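Side-chain contacts in EcmrR transcriptional regulator (PDB 6WL5), which probably activates transcription as a multidrug-sensing MerR-family regulator, binding cationic amphiphiles such as cetyl-trimethyl-ammonium in its C-terminal GyrI-like domain: residues V100-K103 against D107-R110; M2-A7 against Y113-Q118. All coordinates share one frame; numbering follows the deposited sequence.

Contact 1 of 2, residues V100-K103 against D107-R110; sequences VIHK and DSLR
His102, near the end of strand 88-103, faces the start of helix 109-123, and its CA lies 6.7 Å from that of Leu109. The imidazole does most of the touching. Its CG is anti to the backbone N (chi1 179°), which carries the ring across to Ser108 and Leu109. Leu109 CA sits over the middle of one ring face, 4.1 Å from the centroid and 11° off the normal, a CH-pi contact. Leu109 CD2 packs 3.7 Å from His102 CD2, and the leucine side chain lies roughly perpendicular to that of the histidine. Ser108 OG comes in at the ring edge, in plane, 3.1 Å from His102 CE1. Both ring nitrogens have hydrogen-bond partners elsewhere: ND1 meets Tyr4 OH and NE2 meets Pro105 O. These two bonds fix the rotation of the buried ring. With an alanine here, Tyr4 OH and Pro105 O would probably lose their shared partner, and the CA of Leu109 its covering ring. Pro105 O also receives a weak hydrogen bond from Ser108 OG. Leu109 itself touches a bound cetyl-trimethyl-ammonium. The contact spans the short connection from strand 88-103 to helix 109-123 in the GyrI-like fold, and it contributes Leu109 to a ligand pocket.

Contact 2 of 2, residues M2-A7 against Y113-Q118; sequences MLYQAA and YIYLMQ. With 16A (cetyl-trimethyl-ammonium), chain E.
Tyr4 packs on Tyr115 where the N-terminal segment 2-7 of the GyrI-like domain passes beside helix 109-123, just before strand 7-23 joins the antiparallel sheet. The main interaction is CH-pi. Tyr4 CB stands over the centre of the Tyr115 ring, 3.6 Å from the centroid and 8° off the normal. A chi1 of -168° swings the Tyr115 ring out from the helix, beneath that methylene. The aromatic pair is oblique: the ring planes meet at 45° with centroids 5.5 Å apart. Tyr4 and Tyr115 point opposite ways as they pass, and Tyr4 CD2 comes 4.0 Å from Tyr115 CB. The polar ends diverge. The Tyr4 hydroxyl turns to His102, while Tyr115 OH lies beside the Tyr4 backbone. Ala6 adds a looser contact through its N, and its side chain touches Trp119. Ligand contacts come from other residues of the helix segment. Tyr113 and Met117 line a pocket holding cetyl-trimethyl-ammonium. The Tyr113 OH is hydrogen-bonded to Glu133, and its ring turns one face to the alkyl chain. C14 of the ligand lies over that face, off-centre toward the rim, 3.7 Å from Tyr113 CE2.

Both contacts use helix 109-123, contact 1 near its beginning and contact 2 further along. Contact 1 is largely buried and joins the helix to the strand that leads into it. Contact 2 lies at the surface and brings in the N-terminal segment, more than a hundred residues away in sequence. Contact 1 combines ring packing with a buried polar group whose two nitrogens are satisfied. Contact 2 rests mainly on aromatic and aliphatic packing. The two sites are joined by a probable hydrogen bond of 2.7 Å between His102 ND1 and Tyr4 OH. Met2 also packs against strand 88-103. Leu109 in contact 1 and Tyr113 and Met117 in contact 2 belong to the same ligand pocket.

Contact 1 of 2, residues V100-K103 against D107-R110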
# COMPACT_ATOMS: atom_id res chain seq x y z
N VAL A 100 -8.34 7.02 -4.34
CA VAL A 100 -9.60 7.14 -3.60
C VAL A 100 -9.35 6.68 -2.18
O VAL A 100 -8.47 5.87 -1.93
CB VAL A 100 -10.77 6.33 -4.18
CG1 VAL A 100 -11.14 6.84 -5.55
CG2 VAL A 100 -10.46 4.83 -4.21
N ILE A 101 -10.14 7.20 -1.28
CA ILE A 101 -10.19 6.70 0.09
C ILE A 101 -11.29 5.65 0.23
O ILE A 101 -12.47 5.91 -0.07
CB ILE A 101 -10.42 7.85 1.09
CG1 ILE A 101 -9.23 8.81 1.07
CG2 ILE A 101 -10.71 7.32 2.50
CD1 ILE A 101 -8.00 8.31 1.83
N HIS A 102 -10.90 4.47 0.72
CA HIS A 102 -11.82 3.44 1.15
C HIS A 102 -12.03 3.54 2.66
O HIS A 102 -11.08 3.39 3.44
CB HIS A 102 -11.28 2.07 0.80
CG HIS A 102 -12.19 0.97 1.24
ND1 HIS A 102 -13.35 0.66 0.57
CD2 HIS A 102 -12.14 0.17 2.33
CE1 HIS A 102 -13.98 -0.30 1.23
NE2 HIS A 102 -13.24 -0.64 2.27
N LYS A 103 -13.24 3.89 3.06
CA LYS A 103 -13.62 3.88 4.46
C LYS A 103 -14.21 2.52 4.82
O LYS A 103 -14.95 1.93 4.04
CB LYS A 103 -14.67 4.96 4.73
CG LYS A 103 -14.10 6.39 4.72
CD LYS A 103 -13.01 6.60 5.79
CE LYS A 103 -13.59 6.57 7.19
NZ LYS A 103 -14.57 7.68 7.34
N ASP A 107 -13.13 -6.11 3.82
CA ASP A 107 -13.84 -7.05 2.96
C ASP A 107 -14.35 -6.38 1.68
O ASP A 107 -14.52 -7.06 0.67
CB ASP A 107 -14.99 -7.76 3.68
CG ASP A 107 -16.11 -6.82 4.15
OD1 ASP A 107 -15.79 -5.72 4.64
OD2 ASP A 107 -17.30 -7.17 3.99
N SER A 108 -14.54 -5.07 1.69
CA SER A 108 -15.03 -4.37 0.51
C SER A 108 -13.97 -3.55 -0.19
O SER A 108 -14.30 -2.74 -1.06
CB SER A 108 -16.18 -3.46 0.93
OG SER A 108 -15.81 -2.63 2.03
N LEU A 109 -12.68 -3.75 0.13
CA LEU A 109 -11.63 -3.04 -0.60
C LEU A 109 -11.76 -3.18 -2.11
O LEU A 109 -11.42 -2.24 -2.85
CB LEU A 109 -10.25 -3.59 -0.18
CG LEU A 109 -9.65 -3.03 1.12
CD1 LEU A 109 -8.44 -3.84 1.55
CD2 LEU A 109 -9.23 -1.58 0.98
N ARG A 110 -12.18 -4.35 -2.60
CA ARG A 110 -12.24 -4.56 -4.05
C ARG A 110 -13.08 -3.48 -4.73
O ARG A 110 -12.84 -3.16 -5.90
CB ARG A 110 -12.82 -5.92 -4.42
CG ARG A 110 -14.29 -6.14 -4.05
CD ARG A 110 -14.84 -7.56 -4.40
NE ARG A 110 -14.14 -8.60 -3.67
CZ ARG A 110 -14.51 -9.06 -2.48
NH1 ARG A 110 -15.59 -8.60 -1.88
NH2 ARG A 110 -13.79 -9.99 -1.90

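Contact 2 of 2, residues M2-A7 against Y113-Q118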
# COMPACT_ATOMS: atom_id res chain seq x y z
N MET A 2 -20.41 2.85 -0.51
CA MET A 2 -19.55 3.99 -0.18
C MET A 2 -19.35 4.81 -1.45
O MET A 2 -19.35 4.25 -2.55
CB MET A 2 -18.20 3.52 0.35
CG MET A 2 -17.48 4.56 1.23
SD MET A 2 -15.67 4.57 1.10
CE MET A 2 -15.52 6.01 0.02
N LEU A 3 -19.15 6.12 -1.30
CA LEU A 3 -19.09 7.05 -2.43
C LEU A 3 -17.63 7.46 -2.63
O LEU A 3 -17.14 8.41 -1.99
CB LEU A 3 -19.94 8.27 -2.12
CG LEU A 3 -21.33 8.29 -2.75
CD1 LEU A 3 -21.21 8.64 -4.22
CD2 LEU A 3 -22.05 6.96 -2.55
N TYR A 4 -16.94 6.77 -3.52
CA TYR A 4 -15.54 7.06 -3.78
C TYR A 4 -15.41 8.37 -4.56
O TYR A 4 -16.25 8.70 -5.40
CB TYR A 4 -14.91 5.93 -4.59
CG TYR A 4 -14.89 4.62 -3.81
CD1 TYR A 4 -14.02 4.44 -2.74
CD2 TYR A 4 -15.73 3.57 -4.14
CE1 TYR A 4 -13.98 3.26 -2.02
CE2 TYR A 4 -15.71 2.38 -3.43
CZ TYR A 4 -14.83 2.23 -2.38
OH TYR A 4 -14.85 1.07 -1.67
N GLN A 5 -14.31 9.08 -4.31
CA GLN A 5 -14.05 10.42 -4.87
C GLN A 5 -12.61 10.49 -5.37
O GLN A 5 -11.68 10.72 -4.59
CB GLN A 5 -14.33 11.44 -3.75
CG GLN A 5 -13.98 12.90 -4.00
CD GLN A 5 -14.32 13.80 -2.79
OE1 GLN A 5 -14.96 14.84 -2.94
NE2 GLN A 5 -13.89 13.39 -1.59
N ALA A 6 -12.40 10.34 -6.69
CA ALA A 6 -11.06 10.34 -7.23
C ALA A 6 -10.34 11.66 -6.98
O ALA A 6 -10.92 12.73 -7.13
CB ALA A 6 -11.13 10.15 -8.74
N ALA A 7 -9.05 11.58 -6.64
CA ALA A 7 -8.15 12.72 -6.59
C ALA A 7 -6.89 12.35 -7.36
O ALA A 7 -6.60 11.18 -7.54
CB ALA A 7 -7.74 13.04 -5.16
N TYR A 113 -10.91 -0.70 -5.96
CA TYR A 113 -10.16 -1.08 -7.15
C TYR A 113 -11.06 -1.07 -8.38
O TYR A 113 -10.64 -0.61 -9.45
CB TYR A 113 -9.51 -2.47 -6.94
CG TYR A 113 -8.37 -2.45 -5.93
CD1 TYR A 113 -8.62 -2.50 -4.57
CD2 TYR A 113 -7.06 -2.32 -6.34
CE1 TYR A 113 -7.57 -2.46 -3.65
CE2 TYR A 113 -6.01 -2.26 -5.43
CZ TYR A 113 -6.27 -2.31 -4.09
OH TYR A 113 -5.23 -2.25 -3.20
N ILE A 114 -12.27 -1.60 -8.26
CA ILE A 114 -13.25 -1.54 -9.34
C ILE A 114 -13.44 -0.10 -9.77
O ILE A 114 -13.38 0.24 -10.97
CB ILE A 114 -14.57 -2.18 -8.87
CG1 ILE A 114 -14.44 -3.71 -8.75
CG2 ILE A 114 -15.69 -1.83 -9.83
CD1 ILE A 114 -15.64 -4.33 -8.07
N TYR A 115 -13.68 0.76 -8.80
CA TYR A 115 -13.91 2.16 -9.08
C TYR A 115 -12.75 2.82 -9.79
O TYR A 115 -12.96 3.53 -10.75
CB TYR A 115 -14.18 2.91 -7.78
CG TYR A 115 -14.70 4.31 -7.98
CD1 TYR A 115 -13.85 5.39 -8.05
CD2 TYR A 115 -16.03 4.52 -8.08
CE1 TYR A 115 -14.36 6.66 -8.24
CE2 TYR A 115 -16.54 5.76 -8.25
CZ TYR A 115 -15.70 6.82 -8.33
OH TYR A 115 -16.30 8.04 -8.48
N LEU A 116 -11.54 2.57 -9.34
CA LEU A 116 -10.38 3.22 -9.96
C LEU A 116 -10.10 2.65 -11.34
O LEU A 116 -9.72 3.40 -12.24
CB LEU A 116 -9.14 3.11 -9.06
CG LEU A 116 -9.10 4.09 -7.89
CD1 LEU A 116 -7.89 3.77 -7.05
CD2 LEU A 116 -9.04 5.52 -8.41
N MET A 117 -10.26 1.32 -11.53
CA MET A 117 -10.12 0.73 -12.87
C MET A 117 -11.06 1.42 -13.86
O MET A 117 -10.66 1.77 -14.97
CB MET A 117 -10.37 -0.80 -12.85
CG MET A 117 -9.19 -1.69 -12.32
SD MET A 117 -9.32 -3.53 -12.32
CE MET A 117 -10.21 -3.84 -10.79
N GLN A 118 -12.31 1.66 -13.44
CA GLN A 118 -13.30 2.32 -14.30
C GLN A 118 -12.93 3.78 -14.54
O GLN A 118 -13.04 4.28 -15.68
CB GLN A 118 -14.69 2.21 -13.70
CG GLN A 118 -15.82 2.70 -14.54
CD GLN A 118 -16.10 1.80 -15.73
OE1 GLN A 118 -16.33 0.60 -15.57
NE2 GLN A 118 -16.06 2.37 -16.93
C1 16A E . -6.72 -2.54 -18.85
C2 16A E . -6.22 -3.14 -17.54
C3 16A E . -7.31 -3.93 -16.82
C4 16A E . -7.10 -4.06 -15.31
C5 16A E . -5.65 -3.95 -14.83
C6 16A E . -5.54 -4.40 -13.38
C7 16A E . -4.14 -4.75 -12.91
C8 16A E . -4.25 -5.40 -11.54
C9 16A E . -3.34 -4.72 -10.55
C10 16A E . -2.70 -5.67 -9.53
C11 16A E . -3.67 -6.52 -8.72
C12 16A E . -4.51 -5.73 -7.73
C13 16A E . -5.02 -6.69 -6.65
C14 16A E . -5.59 -5.91 -5.48
C15 16A E . -6.30 -6.83 -4.50
C16 16A E . -6.62 -6.02 -3.27
N1 16A E . -7.49 -6.74 -2.33
C17 16A E . -6.99 -8.09 -1.98
C18 16A E . -7.50 -5.87 -1.15
C19 16A E . -8.87 -6.77 -2.82